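Glycoside Hydrolase Family 43_12 (Metagenome, PDB 7JVH) is a family 43 glycoside hydrolase (subfamily 12) that probably cleaves arabinose- or xylose-containing plant polysaccharides or oligosaccharides. Local coordinates at residues Thr34-Asp39 with Asn381-Glu386; Ile441-Gln446 with Leu517-Asp522. One frame throughout, in Å; residues are numbered along the deposited sequence.

Overall arrangement
Both contacts lie in one antiparallel sheet, their centres about 9 Å apart and on the same side of the chain's centre. Strand 28-37 pairs with 383-386 in interaction 1 and with 442-451 on its other edge; 442-451 in turn pairs with 515-522 in interaction 2. The four strands thus run side by side, and Glu38 and Asp39 reach across to Thr444 and Lys442. Along the chain, interaction 1 closes before interaction 2 opens. As 341 residues separate the segments of interaction 1, strand 28-37, from near the N-terminus, is built into the same sheet as strands from the C-terminal part of the chain and ties the two ends together.

Interaction 1: residues Thr34-Asp39 with Asn381-Glu386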
loop_
_atom_site.group_PDB
_atom_site.type_symbol
_atom_site.label_atom_id
_atom_site.label_comp_id
_atom_site.label_asym_id
_atom_site.label_seq_id
_atom_site.Cartn_x
_atom_site.Cartn_y
_atom_site.Cartn_z
ATOM N N THR A 34 7.615 -8.395 -17.198
ATOM C CA THR A 34 6.410 -9.212 -17.169
ATOM C C THR A 34 6.194 -9.723 -15.761
ATOM O O THR A 34 7.121 -10.251 -15.154
ATOM C CB THR A 34 6.483 -10.426 -18.158
ATOM O OG1 THR A 34 6.712 -9.938 -19.483
ATOM C CG2 THR A 34 5.214 -11.224 -18.149
ATOM N N TYR A 35 4.968 -9.547 -15.258
ATOM C CA TYR A 35 4.553 -10.042 -13.953
ATOM C C TYR A 35 3.300 -10.899 -14.120
ATOM O O TYR A 35 2.304 -10.438 -14.696
ATOM C CB TYR A 35 4.277 -8.871 -12.994
ATOM C CG TYR A 35 3.669 -9.287 -11.662
ATOM C CD1 TYR A 35 4.470 -9.748 -10.623
ATOM C CD2 TYR A 35 2.299 -9.215 -11.447
ATOM C CE1 TYR A 35 3.924 -10.136 -9.413
ATOM C CE2 TYR A 35 1.733 -9.598 -10.241
ATOM C CZ TYR A 35 2.548 -10.045 -9.218
ATOM O OH TYR A 35 1.988 -10.425 -8.012
ATOM N N THR A 36 3.365 -12.141 -13.619
ATOM C CA THR A 36 2.279 -13.110 -13.710
ATOM C C THR A 36 1.930 -13.650 -12.332
ATOM O O THR A 36 2.750 -14.312 -11.701
ATOM C CB THR A 36 2.628 -14.297 -14.677
ATOM O OG1 THR A 36 2.791 -13.801 -16.007
ATOM C CG2 THR A 36 1.532 -15.369 -14.666
ATOM N N GLY A 37 0.694 -13.370 -11.889
ATOM C CA GLY A 37 0.153 -13.893 -10.642
ATOM C C GLY A 37 -0.407 -15.280 -10.887
ATOM O O GLY A 37 -0.986 -15.534 -11.946
ATOM N N GLU A 38 -0.212 -16.182 -9.917
ATOM C CA GLU A 38 -0.509 -17.615 -10.058
ATOM C C GLU A 38 -0.964 -18.189 -8.714
ATOM O O GLU A 38 -0.481 -19.241 -8.281
ATOM C CB GLU A 38 0.727 -18.415 -10.533
ATOM C CG GLU A 38 1.428 -17.922 -11.792
ATOM C CD GLU A 38 2.895 -18.378 -11.872
ATOM O OE1 GLU A 38 3.682 -18.162 -10.931
ATOM O OE2 GLU A 38 3.296 -18.948 -12.910
ATOM N N ASP A 39 -1.902 -17.502 -8.055
ATOM C CA ASP A 39 -2.426 -17.959 -6.779
ATOM C C ASP A 39 -3.475 -19.066 -6.924
ATOM O O ASP A 39 -4.322 -19.040 -7.839
ATOM C CB ASP A 39 -2.992 -16.790 -5.964
ATOM C CG ASP A 39 -1.906 -16.019 -5.222
ATOM O OD1 ASP A 39 -0.819 -16.617 -4.950
ATOM O OD2 ASP A 39 -2.158 -14.814 -4.915
ATOM N N ASN A 381 -5.875 -13.888 -11.115
ATOM C CA ASN A 381 -4.605 -14.241 -11.726
ATOM C C ASN A 381 -4.561 -13.652 -13.125
ATOM O O ASN A 381 -5.510 -13.757 -13.888
ATOM C CB ASN A 381 -4.416 -15.751 -11.762
ATOM C CG ASN A 381 -4.075 -16.319 -10.412
ATOM O OD1 ASN A 381 -3.544 -15.615 -9.560
ATOM N ND2 ASN A 381 -4.369 -17.584 -10.195
ATOM N N PHE A 382 -3.436 -13.001 -13.441
ATOM C CA PHE A 382 -3.279 -12.219 -14.648
ATOM C C PHE A 382 -1.797 -12.040 -14.948
ATOM O O PHE A 382 -0.940 -12.422 -14.154
ATOM C CB PHE A 382 -3.968 -10.872 -14.502
ATOM C CG PHE A 382 -3.395 -10.014 -13.406
ATOM C CD1 PHE A 382 -2.336 -9.163 -13.640
ATOM C CD2 PHE A 382 -3.935 -10.059 -12.125
ATOM C CE1 PHE A 382 -1.830 -8.378 -12.628
ATOM C CE2 PHE A 382 -3.437 -9.270 -11.117
ATOM C CZ PHE A 382 -2.376 -8.429 -11.363
ATOM N N THR A 383 -1.514 -11.462 -16.115
ATOM C CA THR A 383 -0.174 -11.157 -16.560
ATOM C C THR A 383 -0.145 -9.704 -16.985
ATOM O O THR A 383 -1.003 -9.264 -17.761
ATOM C CB THR A 383 0.268 -12.059 -17.723
ATOM O OG1 THR A 383 0.562 -13.355 -17.202
ATOM C CG2 THR A 383 1.500 -11.522 -18.416
ATOM N N TYR A 384 0.846 -8.967 -16.448
ATOM C CA TYR A 384 1.126 -7.598 -16.832
ATOM C C TYR A 384 2.500 -7.573 -17.496
ATOM O O TYR A 384 3.520 -7.806 -16.842
ATOM C CB TYR A 384 1.084 -6.687 -15.615
ATOM C CG TYR A 384 1.547 -5.262 -15.857
ATOM C CD1 TYR A 384 1.188 -4.581 -17.010
ATOM C CD2 TYR A 384 2.329 -4.583 -14.907
ATOM C CE1 TYR A 384 1.602 -3.288 -17.236
ATOM C CE2 TYR A 384 2.737 -3.269 -15.128
ATOM C CZ TYR A 384 2.373 -2.629 -16.292
ATOM O OH TYR A 384 2.761 -1.336 -16.547
ATOM N N SER A 385 2.500 -7.323 -18.811
ATOM C CA SER A 385 3.696 -7.159 -19.603
ATOM C C SER A 385 3.776 -5.697 -19.998
ATOM O O SER A 385 2.864 -5.165 -20.637
ATOM C CB SER A 385 3.682 -8.032 -20.859
ATOM O OG SER A 385 4.854 -7.829 -21.622
ATOM N N GLU A 386 4.881 -5.049 -19.609
ATOM C CA GLU A 386 5.094 -3.643 -19.829
ATOM C C GLU A 386 6.369 -3.531 -20.640
ATOM O O GLU A 386 7.401 -4.107 -20.267
ATOM C CB GLU A 386 5.283 -2.928 -18.493
ATOM C CG GLU A 386 5.586 -1.451 -18.605
ATOM C CD GLU A 386 4.524 -0.706 -19.396
ATOM O OE1 GLU A 386 3.416 -0.541 -18.852
ATOM O OE2 GLU A 386 4.815 -0.270 -20.546
#
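Tyr35 and Tyr384 form the central hydrogen-bonded pair of two antiparallel strands, with Tyr35 N to Tyr384 O at 2.8 Å and Tyr384 N to Tyr35 O at 2.7 Å. Gly37 N continues the ladder to Phe382 O. Beyond it the side chain of Asn381 takes over from the backbone: its OD1 accepts Asp39 N at 2.9 Å, from a donor tilted 30° out of the carbonyl plane, while ND2 gives a hydrogen to Asp39 O at 2.8 Å, on a lone pair of that carbonyl. One amide thus holds both polar backbone atoms of Asp39, and the two bonds fix the rotation of the Asn381 amide. On the face carrying the threonines, Thr36 OG1 and Thr383 OG1 share a short hydrogen bond of 2.6 Å. Each hydroxyl lies beside its own backbone N (chi1 -64° and -75°), which brings the two oxygens together across the non-hydrogen-bonded pair. Next to them the methyls Thr34 CG2 and Thr383 CG2 touch at 3.7 Å, whereas the Thr34 and Ser385 hydroxyls both turn to Asn32. The other face is aromatic: Phe382 CE1 comes to the edge of the Tyr35 ring, near its plane, 4.4 Å from Tyr35 CD2. Tyr35 OH is held by His440 and Gln439, and Tyr384 OH by Glu386 and Trp397. Strand 383-386 covers one edge of strand 28-37, and strand 442-451 takes the other through backbone bonds of Thr34, Thr36 and Glu38; past Gly37 the chain turns into helix 40-43, and the Asp39 carboxylate accepts Lys442 N through OD1 and forms a salt bridge to Arg323 through OD2.

Interaction 2: residues Ile441-Gln446 with Leu517-Asp522; sequences IKYTAQ and LGVTTD
Ala445 and Val519 bind each other by two backbone hydrogen bonds, Ala445 N to Val519 O and Val519 N to Ala445 O, both 2.9 Å. Two residues along, Thr521 N reaches Tyr443 O at 2.8 Å and almost straight (173° at the hydrogen), but the return bond from Tyr443 N to Thr521 O is longer and more bent, 3.2 Å and 137°. The ladder is therefore less regular toward Lys442. On the face bearing Thr444 and Thr520 the two side chains lie alongside each other and point the same way, their OG1 atoms 3.0 Å apart; the Thr520 hydroxyl may serve either Thr444 OG1 or, more weakly, Tyr443 O. Thr444 OG1 is also hydrogen-bonded to Glu38 OE1, just beyond the end of strand 28-37. Further along this face the extended Lys442 chain passes over the backbone of Asp522, with Lys442 CE 3.3 Å from Asp522 O, before its amine forms a salt bridge with Asp40. The face of Tyr443, Ala445, Val519 and Thr521 is largely buried and packs mainly through carbon. CG of Tyr443 sits between the backbone N and the carbonyl carbon (chi1 85°), which leans the ring over the neighbouring strand: Thr521 CG2 comes obliquely to 3.2 Å from Tyr443 CD2, and Val519 CG1 lies 4.3 Å from Tyr443 CE1. Leu461 and Cys463 of strand 458-464, in a second sheet, pack on Val519, and Cys463 also meets Tyr443. Two antiparallel sheets packed face to face make a beta-sandwich, consistent with the concanavalin A-like C-terminal domain of beta-xylosidases.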
loop_
_atom_site.group_PDB
_atom_site.type_symbol
_atom_site.label_atom_id
_atom_site.label_comp_id
_atom_site.label_asym_id
_atom_site.label_seq_id
_atom_site.Cartn_x
_atom_site.Cartn_y
_atom_site.Cartn_z
ATOM N N ILE A 441 0.921 -14.419 -3.584
ATOM C CA ILE A 441 1.835 -15.281 -2.834
ATOM C C ILE A 441 2.687 -16.071 -3.827
ATOM O O ILE A 441 3.895 -16.219 -3.646
ATOM C CB ILE A 441 1.074 -16.256 -1.916
ATOM C CG1 ILE A 441 0.120 -15.499 -0.992
ATOM C CG2 ILE A 441 2.063 -17.040 -1.065
ATOM C CD1 ILE A 441 -0.786 -16.407 -0.195
ATOM N N LYS A 442 2.030 -16.579 -4.873
ATOM C CA LYS A 442 2.693 -17.310 -5.953
ATOM C C LYS A 442 2.752 -16.449 -7.204
ATOM O O LYS A 442 1.726 -16.076 -7.741
ATOM C CB LYS A 442 1.945 -18.590 -6.274
ATOM C CG LYS A 442 2.180 -19.715 -5.292
ATOM C CD LYS A 442 1.349 -20.931 -5.679
ATOM C CE LYS A 442 1.637 -22.087 -4.737
ATOM N NZ LYS A 442 0.801 -23.280 -5.103
ATOM N N TYR A 443 3.966 -16.121 -7.648
ATOM C CA TYR A 443 4.146 -15.334 -8.854
ATOM C C TYR A 443 5.429 -15.722 -9.594
ATOM O O TYR A 443 6.288 -16.437 -9.078
ATOM C CB TYR A 443 4.065 -13.809 -8.580
ATOM C CG TYR A 443 5.340 -13.143 -8.125
ATOM C CD1 TYR A 443 6.233 -12.598 -9.050
ATOM C CD2 TYR A 443 5.653 -13.029 -6.772
ATOM C CE1 TYR A 443 7.399 -11.983 -8.648
ATOM C CE2 TYR A 443 6.807 -12.391 -6.355
ATOM C CZ TYR A 443 7.677 -11.880 -7.296
ATOM O OH TYR A 443 8.849 -11.271 -6.873
ATOM N N THR A 444 5.495 -15.256 -10.837
ATOM C CA THR A 444 6.584 -15.483 -11.750
ATOM C C THR A 444 6.723 -14.174 -12.487
ATOM O O THR A 444 5.736 -13.601 -12.931
ATOM C CB THR A 444 6.287 -16.634 -12.751
ATOM O OG1 THR A 444 6.070 -17.848 -12.028
ATOM C CG2 THR A 444 7.437 -16.844 -13.725
ATOM N N ALA A 445 7.964 -13.687 -12.587
ATOM C CA ALA A 445 8.254 -12.426 -13.232
ATOM C C ALA A 445 9.545 -12.562 -13.992
ATOM O O ALA A 445 10.400 -13.385 -13.640
ATOM C CB ALA A 445 8.359 -11.331 -12.177
ATOM N N GLN A 446 9.684 -11.753 -15.043
ATOM C CA GLN A 446 10.937 -11.637 -15.755
ATOM C C GLN A 446 11.136 -10.251 -16.350
ATOM O O GLN A 446 10.176 -9.531 -16.603
ATOM C CB GLN A 446 10.994 -12.676 -16.864
ATOM C CG GLN A 446 9.770 -12.678 -17.751
ATOM C CD GLN A 446 10.057 -13.265 -19.104
ATOM O OE1 GLN A 446 9.696 -14.399 -19.382
ATOM N NE2 GLN A 446 10.708 -12.486 -19.954
ATOM N N LEU A 517 16.269 -11.843 -17.238
ATOM C CA LEU A 517 16.374 -12.363 -15.889
ATOM C C LEU A 517 14.975 -12.670 -15.383
ATOM O O LEU A 517 14.021 -11.967 -15.720
ATOM C CB LEU A 517 17.074 -11.352 -14.970
ATOM C CG LEU A 517 18.451 -10.849 -15.426
ATOM C CD1 LEU A 517 19.005 -9.890 -14.368
ATOM C CD2 LEU A 517 19.416 -12.000 -15.718
ATOM N N GLY A 518 14.859 -13.725 -14.575
ATOM C CA GLY A 518 13.579 -14.199 -14.097
ATOM C C GLY A 518 13.640 -14.651 -12.652
ATOM O O GLY A 518 14.711 -15.082 -12.182
ATOM N N VAL A 519 12.505 -14.521 -11.947
ATOM C CA VAL A 519 12.338 -15.059 -10.620
ATOM C C VAL A 519 10.937 -15.620 -10.519
ATOM O O VAL A 519 9.990 -15.072 -11.104
ATOM C CB VAL A 519 12.589 -13.972 -9.500
ATOM C CG1 VAL A 519 11.543 -12.869 -9.530
ATOM C CG2 VAL A 519 12.627 -14.601 -8.110
ATOM N N THR A 520 10.803 -16.729 -9.787
ATOM C CA THR A 520 9.521 -17.356 -9.527
ATOM C C THR A 520 9.470 -17.772 -8.064
ATOM O O THR A 520 10.464 -18.235 -7.513
ATOM C CB THR A 520 9.268 -18.589 -10.437
ATOM O OG1 THR A 520 7.980 -19.160 -10.158
ATOM C CG2 THR A 520 10.353 -19.670 -10.233
ATOM N N THR A 521 8.295 -17.605 -7.449
ATOM C CA THR A 521 8.067 -18.005 -6.072
ATOM C C THR A 521 6.810 -18.871 -5.991
ATOM O O THR A 521 5.768 -18.507 -6.522
ATOM C CB THR A 521 7.963 -16.785 -5.091
ATOM O OG1 THR A 521 7.581 -17.249 -3.797
ATOM C CG2 THR A 521 6.929 -15.752 -5.557
ATOM N N ASP A 522 6.946 -20.010 -5.303
ATOM C CA ASP A 522 5.869 -20.932 -5.031
ATOM C C ASP A 522 5.197 -20.662 -3.685
ATOM O O ASP A 522 4.475 -21.505 -3.178
ATOM C CB ASP A 522 6.409 -22.368 -5.054
ATOM C CG ASP A 522 7.387 -22.647 -3.940
ATOM O OD1 ASP A 522 7.778 -21.707 -3.218
ATOM O OD2 ASP A 522 7.757 -23.831 -3.796
#